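Local coordinates for mandelate racemase/muconate lactonizing enzyme (Roseovarius nubinhibens, PDB 2QDD), which is of unknown function but, as a magnesium-binding member of the enolase superfamily, probably catalyses a racemase- or lactonising-enzyme-like reaction on an acid substrate, at residues Ser58-His63 and Pro268-Gly273; Leu121-Leu126 and Ala306-Ala311; Gln279-Gly284 and Trp289-Glu294. One frame throughout, in Å; residues are numbered along the deposited sequence.

In the fold
From the N terminus, the capping domain gives first the loop 58-63 and then, after helix 101-119, the short helix 123-126. Both meet the barrel domain much later in the chain. Contact 1 closes when 268-273 is reached, after strand 263-266, and contact 2 closes at 306-311, so their segments alternate and the two loops cross. Contact 3, 279-284 with 289-294, is a local helix-to-strand return that opens after contact 1 has closed and is nested inside the loop of contact 2. Contact 1 thus joins cap to barrel beside the metal site, contact 2 joins helix 123-126 to helix 300-311, and contact 3 packs helix 274-287 on strand 290-293 within the barrel, touching both.

Contact 1: residues Ser58-His63 and Pro268-Gly273; sequences SYLPAH and PNRVGG
Leu60 meets Arg270 where a loop of the enolase-superfamily capping domain comes down on the barrel domain, and the pair illustrates how such a cap can be seated with few direct contacts. Both methyls of the leucine rest on the aliphatic part of the arginine: CD1 lies 3.9 Å from Arg270 CB, and CD2 is 4.0 Å from Arg270 CD. Leu60 reaches it because its CG stands opposite the carbonyl carbon (chi1 -79°), while Arg270 runs out extended as far as CD and then bends at chi3 (35°), so that methylenes face the leucine and the guanidinium turns toward the metal site, which carries no magnesium in this chain. That charged end is gripped from the barrel side: NH2 forms a salt bridge with Asp243, a magnesium ligand in this protein, and NH1 bonds the carbonyl of Leu246. Beside the leucine, Ala62 touches more loosely, its CB 4.5 Å from Asn269 OD1, and also rests on Tyr102 of helix 101-119. The polar link between the segments is made through water. Tyr59 does not touch the short helix 268-271 directly, but its hydroxyl, which also bonds Glu244, another magnesium ligand, and Lys267, accepts a hydrogen bond from a water 2.9 Å from Tyr59 OH. An apolar contact and a water bridge thus both join the loop to residues of the metal site. The same water sits at the edge of the guanidinium, in its plane, and accepts from Arg270 NE at 3.2 Å.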
loop_
_atom_site.group_PDB
_atom_site.type_symbol
_atom_site.label_atom_id
_atom_site.label_comp_id
_atom_site.label_asym_id
_atom_site.label_seq_id
_atom_site.Cartn_x
_atom_site.Cartn_y
_atom_site.Cartn_z
ATOM N N SER A 58 -9.857 -25.006 -26.589
ATOM C CA SER A 58 -10.466 -24.647 -25.312
ATOM C C SER A 58 -9.434 -24.336 -24.224
ATOM O O SER A 58 -9.773 -23.772 -23.183
ATOM C CB SER A 58 -11.445 -25.736 -24.855
ATOM O OG SER A 58 -10.794 -26.751 -24.112
ATOM N N TYR A 59 -8.177 -24.693 -24.475
ATOM C CA TYR A 59 -7.109 -24.566 -23.482
ATOM C C TYR A 59 -6.667 -23.113 -23.257
ATOM O O TYR A 59 -6.573 -22.658 -22.116
ATOM C CB TYR A 59 -5.916 -25.448 -23.875
ATOM C CG TYR A 59 -4.742 -25.382 -22.926
ATOM C CD1 TYR A 59 -4.859 -25.802 -21.601
ATOM C CD2 TYR A 59 -3.510 -24.911 -23.360
ATOM C CE1 TYR A 59 -3.775 -25.734 -20.728
ATOM C CE2 TYR A 59 -2.422 -24.834 -22.498
ATOM C CZ TYR A 59 -2.561 -25.245 -21.186
ATOM O OH TYR A 59 -1.476 -25.171 -20.338
ATOM N N LEU A 60 -6.398 -22.408 -24.353
ATOM C CA LEU A 60 -5.904 -21.038 -24.341
ATOM C C LEU A 60 -6.658 -20.262 -25.434
ATOM O O LEU A 60 -7.346 -20.883 -26.253
ATOM C CB LEU A 60 -4.392 -21.027 -24.628
ATOM C CG LEU A 60 -3.434 -21.387 -23.492
ATOM C CD1 LEU A 60 -2.019 -21.455 -24.013
ATOM C CD2 LEU A 60 -3.532 -20.445 -22.291
ATOM N N PRO A 61 -6.557 -18.909 -25.448
ATOM C CA PRO A 61 -7.051 -18.139 -26.602
ATOM C C PRO A 61 -6.307 -18.421 -27.905
ATOM O O PRO A 61 -5.502 -17.599 -28.360
ATOM C CB PRO A 61 -6.846 -16.681 -26.172
ATOM C CG PRO A 61 -6.727 -16.730 -24.701
ATOM C CD PRO A 61 -6.047 -18.013 -24.395
ATOM N N ALA A 62 -6.611 -19.572 -28.500
ATOM C CA ALA A 62 -5.851 -20.135 -29.612
ATOM C C ALA A 62 -6.655 -21.260 -30.253
ATOM O O ALA A 62 -7.256 -22.072 -29.556
ATOM C CB ALA A 62 -4.517 -20.670 -29.121
ATOM N N HIS A 63 -6.655 -21.293 -31.582
ATOM C CA HIS A 63 -7.253 -22.379 -32.358
ATOM C C HIS A 63 -6.614 -22.478 -33.737
ATOM O O HIS A 63 -6.215 -21.461 -34.320
ATOM C CB HIS A 63 -8.786 -22.251 -32.460
ATOM C CG HIS A 63 -9.271 -21.005 -33.142
ATOM N ND1 HIS A 63 -10.341 -21.011 -34.011
ATOM C CD2 HIS A 63 -8.853 -19.717 -33.072
ATOM C CE1 HIS A 63 -10.554 -19.786 -34.457
ATOM N NE2 HIS A 63 -9.668 -18.981 -33.900
ATOM N N PRO A 268 6.078 -20.710 -25.758
ATOM C CA PRO A 268 6.144 -19.819 -26.923
ATOM C C PRO A 268 4.798 -19.550 -27.613
ATOM O O PRO A 268 4.530 -18.409 -27.989
ATOM C CB PRO A 268 7.095 -20.553 -27.874
ATOM C CG PRO A 268 7.958 -21.358 -26.988
ATOM C CD PRO A 268 7.080 -21.791 -25.849
ATOM N N ASN A 269 3.961 -20.579 -27.754
ATOM C CA ASN A 269 2.632 -20.411 -28.343
ATOM C C ASN A 269 1.647 -19.595 -27.500
ATOM O O ASN A 269 0.704 -19.023 -28.035
ATOM C CB ASN A 269 2.023 -21.757 -28.758
ATOM C CG ASN A 269 1.012 -21.617 -29.908
ATOM O OD1 ASN A 269 -0.198 -21.650 -29.694
ATOM N ND2 ASN A 269 1.514 -21.450 -31.127
ATOM N N ARG A 270 1.871 -19.536 -26.189
ATOM C CA ARG A 270 1.136 -18.611 -25.322
ATOM C C ARG A 270 1.662 -17.169 -25.389
ATOM O O ARG A 270 0.874 -16.218 -25.413
ATOM C CB ARG A 270 1.097 -19.125 -23.879
ATOM C CG ARG A 270 0.354 -18.218 -22.900
ATOM C CD ARG A 270 0.083 -18.862 -21.530
ATOM N NE ARG A 270 1.137 -19.759 -21.041
ATOM C CZ ARG A 270 2.300 -19.379 -20.507
ATOM N NH1 ARG A 270 2.615 -18.098 -20.392
ATOM N NH2 ARG A 270 3.158 -20.298 -20.084
ATOM N N VAL A 271 2.984 -17.005 -25.434
ATOM C CA VAL A 271 3.593 -15.673 -25.303
ATOM C C VAL A 271 3.975 -14.999 -26.619
ATOM O O VAL A 271 4.282 -13.803 -26.637
ATOM C CB VAL A 271 4.787 -15.656 -24.302
ATOM C CG1 VAL A 271 4.358 -16.213 -22.948
ATOM C CG2 VAL A 271 5.987 -16.432 -24.852
ATOM N N GLY A 272 3.965 -15.758 -27.715
ATOM C CA GLY A 272 4.139 -15.180 -29.046
ATOM C C GLY A 272 5.493 -15.383 -29.683
ATOM O O GLY A 272 5.915 -14.586 -30.524
ATOM N N GLY A 273 6.171 -16.458 -29.301
ATOM C CA GLY A 273 7.409 -16.839 -29.967
ATOM C C GLY A 273 8.610 -16.873 -29.051
ATOM O O GLY A 273 8.479 -16.774 -27.833
HETATM O O HOH W 1 -0.050 -22.735 -20.812
#

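Contact 2: residues Leu121-Leu126 and Ala306-Ala311; sequences LPLWQL and ALHLAA
His308 stands on helix 300-311 of the TIM-barrel domain and, at the interface with the enolase-superfamily capping domain, sets its imidazole against the first turn of the short helix 123-126, which follows helix 101-119. Two neighbouring residues receive it in different ways. Leu123 covers one ring face in a CH-pi contact, its CB 3.7 Å from the centroid of the His308 ring and close to the ring normal. Trp124 meets the rim: its CD1 lies 3.3 Å from His308 ND1, and the indole and imidazole planes differ by 13°, so the rings lie rim to rim without stacking. ND1 also accepts a weak, bent bond from Trp124 N, 3.1 Å away with 129° at the hydrogen. The other nitrogen, NE2, bonds the carbonyl of Leu353, an arrangement consistent with a neutral ring protonated at NE2. One shell further out, the chi1 of Trp124 near 60° places one indole face against Pro122 CG and Gln125 CB, and a weak bond from NE1 to the carbonyl O of Pro348 helps fix it. Backbone bonds from Leu121 and Leu123 to Gly352 bring in the same loop that receives NE2. Replacing His308 with an alanine would probably leave a gap beneath Leu123 CB and beside the indole rim, and the Leu353 carbonyl without its partner. The turn itself is tied by Pro122 O, which accepts from Gln125 N and Leu126 N, and Pro122 CG sits 3.3 Å above the indole plane of Trp124, toward its rim.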
loop_
_atom_site.group_PDB
_atom_site.type_symbol
_atom_site.label_atom_id
_atom_site.label_comp_id
_atom_site.label_asym_id
_atom_site.label_seq_id
_atom_site.Cartn_x
_atom_site.Cartn_y
_atom_site.Cartn_z
ATOM N N LEU A 121 24.967 -20.920 -36.228
ATOM C CA LEU A 121 24.875 -21.211 -34.792
ATOM C C LEU A 121 23.568 -21.907 -34.437
ATOM O O LEU A 121 22.522 -21.582 -34.991
ATOM C CB LEU A 121 25.040 -19.938 -33.954
ATOM C CG LEU A 121 26.309 -19.103 -34.159
ATOM C CD1 LEU A 121 26.156 -17.755 -33.505
ATOM C CD2 LEU A 121 27.551 -19.817 -33.641
ATOM N N PRO A 122 23.626 -22.887 -33.520
ATOM C CA PRO A 122 22.405 -23.461 -32.974
ATOM C C PRO A 122 21.645 -22.454 -32.120
ATOM O O PRO A 122 22.254 -21.547 -31.549
ATOM C CB PRO A 122 22.919 -24.615 -32.110
ATOM C CG PRO A 122 24.307 -24.248 -31.780
ATOM C CD PRO A 122 24.832 -23.526 -32.961
ATOM N N LEU A 123 20.328 -22.617 -32.043
ATOM C CA LEU A 123 19.475 -21.667 -31.336
ATOM C C LEU A 123 19.851 -21.483 -29.865
ATOM O O LEU A 123 19.821 -20.363 -29.368
ATOM C CB LEU A 123 17.999 -22.031 -31.494
ATOM C CG LEU A 123 17.122 -21.157 -32.396
ATOM C CD1 LEU A 123 17.778 -20.863 -33.722
ATOM C CD2 LEU A 123 15.780 -21.824 -32.624
ATOM N N TRP A 124 20.257 -22.565 -29.194
ATOM C CA TRP A 124 20.703 -22.495 -27.794
ATOM C C TRP A 124 21.913 -21.593 -27.558
ATOM O O TRP A 124 22.067 -21.035 -26.469
ATOM C CB TRP A 124 20.919 -23.889 -27.176
ATOM C CG TRP A 124 21.946 -24.735 -27.877
ATOM C CD1 TRP A 124 21.704 -25.726 -28.785
ATOM C CD2 TRP A 124 23.373 -24.674 -27.723
ATOM N NE1 TRP A 124 22.884 -26.282 -29.208
ATOM C CE2 TRP A 124 23.925 -25.652 -28.578
ATOM C CE3 TRP A 124 24.237 -23.884 -26.957
ATOM C CZ2 TRP A 124 25.303 -25.861 -28.687
ATOM C CZ3 TRP A 124 25.608 -24.087 -27.075
ATOM C CH2 TRP A 124 26.125 -25.076 -27.927
ATOM N N GLN A 125 22.761 -21.452 -28.576
ATOM C CA GLN A 125 23.911 -20.551 -28.512
ATOM C C GLN A 125 23.538 -19.097 -28.779
ATOM O O GLN A 125 24.078 -18.183 -28.144
ATOM C CB GLN A 125 25.011 -21.001 -29.470
ATOM C CG GLN A 125 26.318 -20.247 -29.291
ATOM C CD GLN A 125 27.537 -21.101 -29.571
ATOM O OE1 GLN A 125 28.451 -21.184 -28.749
ATOM N NE2 GLN A 125 27.561 -21.736 -30.735
ATOM N N LEU A 126 22.617 -18.882 -29.714
ATOM C CA LEU A 126 22.076 -17.543 -29.970
ATOM C C LEU A 126 21.305 -17.015 -28.766
ATOM O O LEU A 126 21.265 -15.808 -28.526
ATOM C CB LEU A 126 21.179 -17.541 -31.208
ATOM C CG LEU A 126 21.849 -17.535 -32.584
ATOM C CD1 LEU A 126 20.787 -17.670 -33.655
ATOM C CD2 LEU A 126 22.659 -16.269 -32.799
ATOM N N ALA A 306 11.472 -24.878 -28.031
ATOM C CA ALA A 306 11.390 -24.530 -26.619
ATOM C C ALA A 306 12.517 -25.146 -25.792
ATOM O O ALA A 306 12.934 -24.574 -24.784
ATOM C CB ALA A 306 10.046 -24.932 -26.069
ATOM N N LEU A 307 13.010 -26.307 -26.224
ATOM C CA LEU A 307 14.126 -26.980 -25.555
ATOM C C LEU A 307 15.467 -26.285 -25.761
ATOM O O LEU A 307 16.353 -26.390 -24.918
ATOM C CB LEU A 307 14.221 -28.452 -25.961
ATOM C CG LEU A 307 14.743 -29.356 -24.840
ATOM C CD1 LEU A 307 13.614 -30.107 -24.165
ATOM C CD2 LEU A 307 15.786 -30.310 -25.359
ATOM N N HIS A 308 15.605 -25.571 -26.874
ATOM C CA HIS A 308 16.712 -24.638 -27.078
ATOM C C HIS A 308 16.733 -23.518 -26.030
ATOM O O HIS A 308 17.806 -23.129 -25.554
ATOM C CB HIS A 308 16.646 -24.022 -28.484
ATOM C CG HIS A 308 17.238 -24.882 -29.559
ATOM N ND1 HIS A 308 18.591 -25.116 -29.668
ATOM C CD2 HIS A 308 16.661 -25.537 -30.595
ATOM C CE1 HIS A 308 18.820 -25.890 -30.713
ATOM N NE2 HIS A 308 17.666 -26.160 -31.292
ATOM N N LEU A 309 15.548 -23.000 -25.688
ATOM C CA LEU A 309 15.407 -22.005 -24.620
ATOM C C LEU A 309 15.650 -22.617 -23.242
ATOM O O LEU A 309 16.352 -22.032 -22.422
ATOM C CB LEU A 309 14.034 -21.319 -24.678
ATOM C CG LEU A 309 13.883 -20.013 -23.881
ATOM C CD1 LEU A 309 14.759 -18.902 -24.426
ATOM C CD2 LEU A 309 12.437 -19.567 -23.854
ATOM N N ALA A 310 15.068 -23.792 -23.005
ATOM C CA ALA A 310 15.303 -24.564 -21.780
ATOM C C ALA A 310 16.787 -24.843 -21.483
ATOM O O ALA A 310 17.236 -24.663 -20.350
ATOM C CB ALA A 310 14.505 -25.864 -21.812
ATOM N N ALA A 311 17.540 -25.253 -22.504
ATOM C CA ALA A 311 18.953 -25.625 -22.345
ATOM C C ALA A 311 19.857 -24.429 -22.089
ATOM O O ALA A 311 20.842 -24.536 -21.362
ATOM C CB ALA A 311 19.440 -26.396 -23.557
#

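Contact 3: residues Gln279-Gly284 and Trp289-Glu294; sequences QIRDFG and WQMHIE
The 279-284 part of helix 274-287 and strand 290-293 run nearly antiparallel, at 156° with a closest axial approach of 9.3 Å, and the return of the chain is tied by a hydrogen bond of 2.8 Å from Trp289 N to Gly284 O. This is the helix-to-strand step of a TIM-barrel wall, in which the helix packs on the outward face of the strand through Trp289, Met291 and Ile293. Gly284 gives room for the chains to close: the sulfur of Met291 lies 4.0 Å from Gly284 CA, where a CB would point, and the bend at chi3 (-83°) carries Met291 CE on to 3.4 Å from Arg281 O. Further along, Ile293 CD1 touches Arg281 CG at 3.8 Å, the two side chains crossing nearly at a right angle. Phe283 turns its edge toward the six-membered ring of Trp289 in an offset edge-to-face pair, CE1 3.6 Å from Trp289 CH2, and packs on Leu253 of helix 249-258. Arg281 NE makes a salt bridge with Asp282 OD1; NH1 hydrogen-bonds Thr313 OG1 and Ser312 OG. The contact thus depends on shape and apolar burial, with one backbone bond at the turn and the arginine's charge met within the helix by Asp282 and beyond the two segments by two hydroxyls.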
loop_
_atom_site.group_PDB
_atom_site.type_symbol
_atom_site.label_atom_id
_atom_site.label_comp_id
_atom_site.label_asym_id
_atom_site.label_seq_id
_atom_site.Cartn_x
_atom_site.Cartn_y
_atom_site.Cartn_z
ATOM N N GLN A 279 12.828 -12.808 -23.466
ATOM C CA GLN A 279 12.688 -11.649 -22.575
ATOM C C GLN A 279 12.093 -12.022 -21.214
ATOM O O GLN A 279 12.585 -11.579 -20.176
ATOM C CB GLN A 279 11.866 -10.523 -23.221
ATOM C CG GLN A 279 11.918 -9.219 -22.396
ATOM C CD GLN A 279 10.843 -8.186 -22.732
ATOM O OE1 GLN A 279 11.007 -7.002 -22.428
ATOM N NE2 GLN A 279 9.742 -8.625 -23.341
ATOM N N ILE A 280 11.043 -12.840 -21.238
ATOM C CA ILE A 280 10.433 -13.408 -20.030
ATOM C C ILE A 280 11.395 -14.305 -19.235
ATOM O O ILE A 280 11.476 -14.206 -18.004
ATOM C CB ILE A 280 9.131 -14.163 -20.384
ATOM C CG1 ILE A 280 8.097 -13.171 -20.918
ATOM C CG2 ILE A 280 8.572 -14.929 -19.175
ATOM C CD1 ILE A 280 7.058 -13.799 -21.808
ATOM N N ARG A 281 12.128 -15.154 -19.948
ATOM C CA ARG A 281 13.145 -16.020 -19.347
ATOM C C ARG A 281 14.196 -15.216 -18.593
ATOM O O ARG A 281 14.523 -15.531 -17.446
ATOM C CB ARG A 281 13.823 -16.880 -20.423
ATOM C CG ARG A 281 14.644 -18.052 -19.868
ATOM C CD ARG A 281 16.113 -17.694 -19.633
ATOM N NE ARG A 281 16.783 -17.119 -20.808
ATOM C CZ ARG A 281 17.368 -17.834 -21.766
ATOM N NH1 ARG A 281 17.348 -19.160 -21.717
ATOM N NH2 ARG A 281 17.973 -17.224 -22.781
ATOM N N ASP A 282 14.726 -14.194 -19.258
ATOM C CA ASP A 282 15.730 -13.305 -18.694
ATOM C C ASP A 282 15.205 -12.502 -17.502
ATOM O O ASP A 282 15.934 -12.278 -16.535
ATOM C CB ASP A 282 16.245 -12.350 -19.779
ATOM C CG ASP A 282 17.154 -13.044 -20.806
ATOM O OD1 ASP A 282 17.455 -14.259 -20.670
ATOM O OD2 ASP A 282 17.579 -12.355 -21.757
ATOM N N PHE A 283 13.948 -12.068 -17.581
ATOM C CA PHE A 283 13.271 -11.455 -16.443
ATOM C C PHE A 283 13.210 -12.416 -15.253
ATOM O O PHE A 283 13.531 -12.030 -14.131
ATOM C CB PHE A 283 11.863 -10.968 -16.820
ATOM C CG PHE A 283 11.108 -10.355 -15.669
ATOM C CD1 PHE A 283 10.077 -11.049 -15.047
ATOM C CD2 PHE A 283 11.431 -9.088 -15.207
ATOM C CE1 PHE A 283 9.381 -10.495 -13.980
ATOM C CE2 PHE A 283 10.740 -8.523 -14.138
ATOM C CZ PHE A 283 9.715 -9.226 -13.526
ATOM N N GLY A 284 12.811 -13.662 -15.517
ATOM C CA GLY A 284 12.739 -14.708 -14.492
ATOM C C GLY A 284 14.053 -14.995 -13.788
ATOM O O GLY A 284 14.083 -15.169 -12.572
ATOM N N TRP A 289 13.048 -16.510 -10.344
ATOM C CA TRP A 289 12.016 -17.496 -10.647
ATOM C C TRP A 289 12.639 -18.819 -11.070
ATOM O O TRP A 289 13.725 -18.850 -11.647
ATOM C CB TRP A 289 11.087 -16.991 -11.755
ATOM C CG TRP A 289 10.034 -16.011 -11.303
ATOM C CD1 TRP A 289 9.663 -15.729 -10.019
ATOM C CD2 TRP A 289 9.205 -15.196 -12.147
ATOM N NE1 TRP A 289 8.663 -14.785 -10.010
ATOM C CE2 TRP A 289 8.360 -14.444 -11.303
ATOM C CE3 TRP A 289 9.096 -15.030 -13.536
ATOM C CZ2 TRP A 289 7.416 -13.531 -11.801
ATOM C CZ3 TRP A 289 8.159 -14.120 -14.030
ATOM C CH2 TRP A 289 7.332 -13.388 -13.161
ATOM N N GLN A 290 11.945 -19.911 -10.779
ATOM C CA GLN A 290 12.268 -21.200 -11.376
ATOM C C GLN A 290 11.227 -21.543 -12.433
ATOM O O GLN A 290 10.055 -21.248 -12.257
ATOM C CB GLN A 290 12.312 -22.271 -10.299
ATOM C CG GLN A 290 13.532 -22.182 -9.405
ATOM C CD GLN A 290 13.723 -23.429 -8.582
ATOM O OE1 GLN A 290 12.795 -23.904 -7.928
ATOM N NE2 GLN A 290 14.930 -23.975 -8.613
ATOM N N MET A 291 11.655 -22.139 -13.544
ATOM C CA MET A 291 10.883 -22.075 -14.787
ATOM C C MET A 291 10.812 -23.413 -15.521
ATOM O O MET A 291 11.833 -24.060 -15.711
ATOM C CB MET A 291 11.434 -20.979 -15.713
ATOM C CG MET A 291 11.258 -19.549 -15.190
ATOM S SD MET A 291 12.044 -18.277 -16.192
ATOM C CE MET A 291 13.734 -18.308 -15.616
ATOM N N HIS A 292 9.603 -23.829 -15.910
ATOM C CA HIS A 292 9.423 -24.909 -16.891
ATOM C C HIS A 292 9.333 -24.282 -18.274
ATOM O O HIS A 292 8.538 -23.377 -18.493
ATOM C CB HIS A 292 8.138 -25.705 -16.642
ATOM C CG HIS A 292 8.121 -26.460 -15.352
ATOM N ND1 HIS A 292 8.705 -27.699 -15.202
ATOM C CD2 HIS A 292 7.565 -26.163 -14.155
ATOM C CE1 HIS A 292 8.523 -28.125 -13.966
ATOM N NE2 HIS A 292 7.835 -27.211 -13.309
ATOM N N ILE A 293 10.160 -24.748 -19.202
ATOM C CA ILE A 293 10.156 -24.208 -20.559
ATOM C C ILE A 293 9.880 -25.313 -21.579
ATOM O O ILE A 293 10.685 -26.228 -21.768
ATOM C CB ILE A 293 11.447 -23.414 -20.890
ATOM C CG1 ILE A 293 11.647 -22.266 -19.881
ATOM C CG2 ILE A 293 11.397 -22.900 -22.319
ATOM C CD1 ILE A 293 12.865 -21.391 -20.122
ATOM N N GLU A 294 8.722 -25.200 -22.222
ATOM C CA GLU A 294 8.119 -26.244 -23.048
ATOM C C GLU A 294 7.163 -25.540 -24.008
ATOM O O GLU A 294 6.993 -24.333 -23.915
ATOM C CB GLU A 294 7.349 -27.226 -22.168
ATOM C CG GLU A 294 6.262 -26.587 -21.303
ATOM C CD GLU A 294 5.864 -27.465 -20.138
ATOM O OE1 GLU A 294 6.759 -27.883 -19.369
ATOM O OE2 GLU A 294 4.654 -27.748 -19.994
#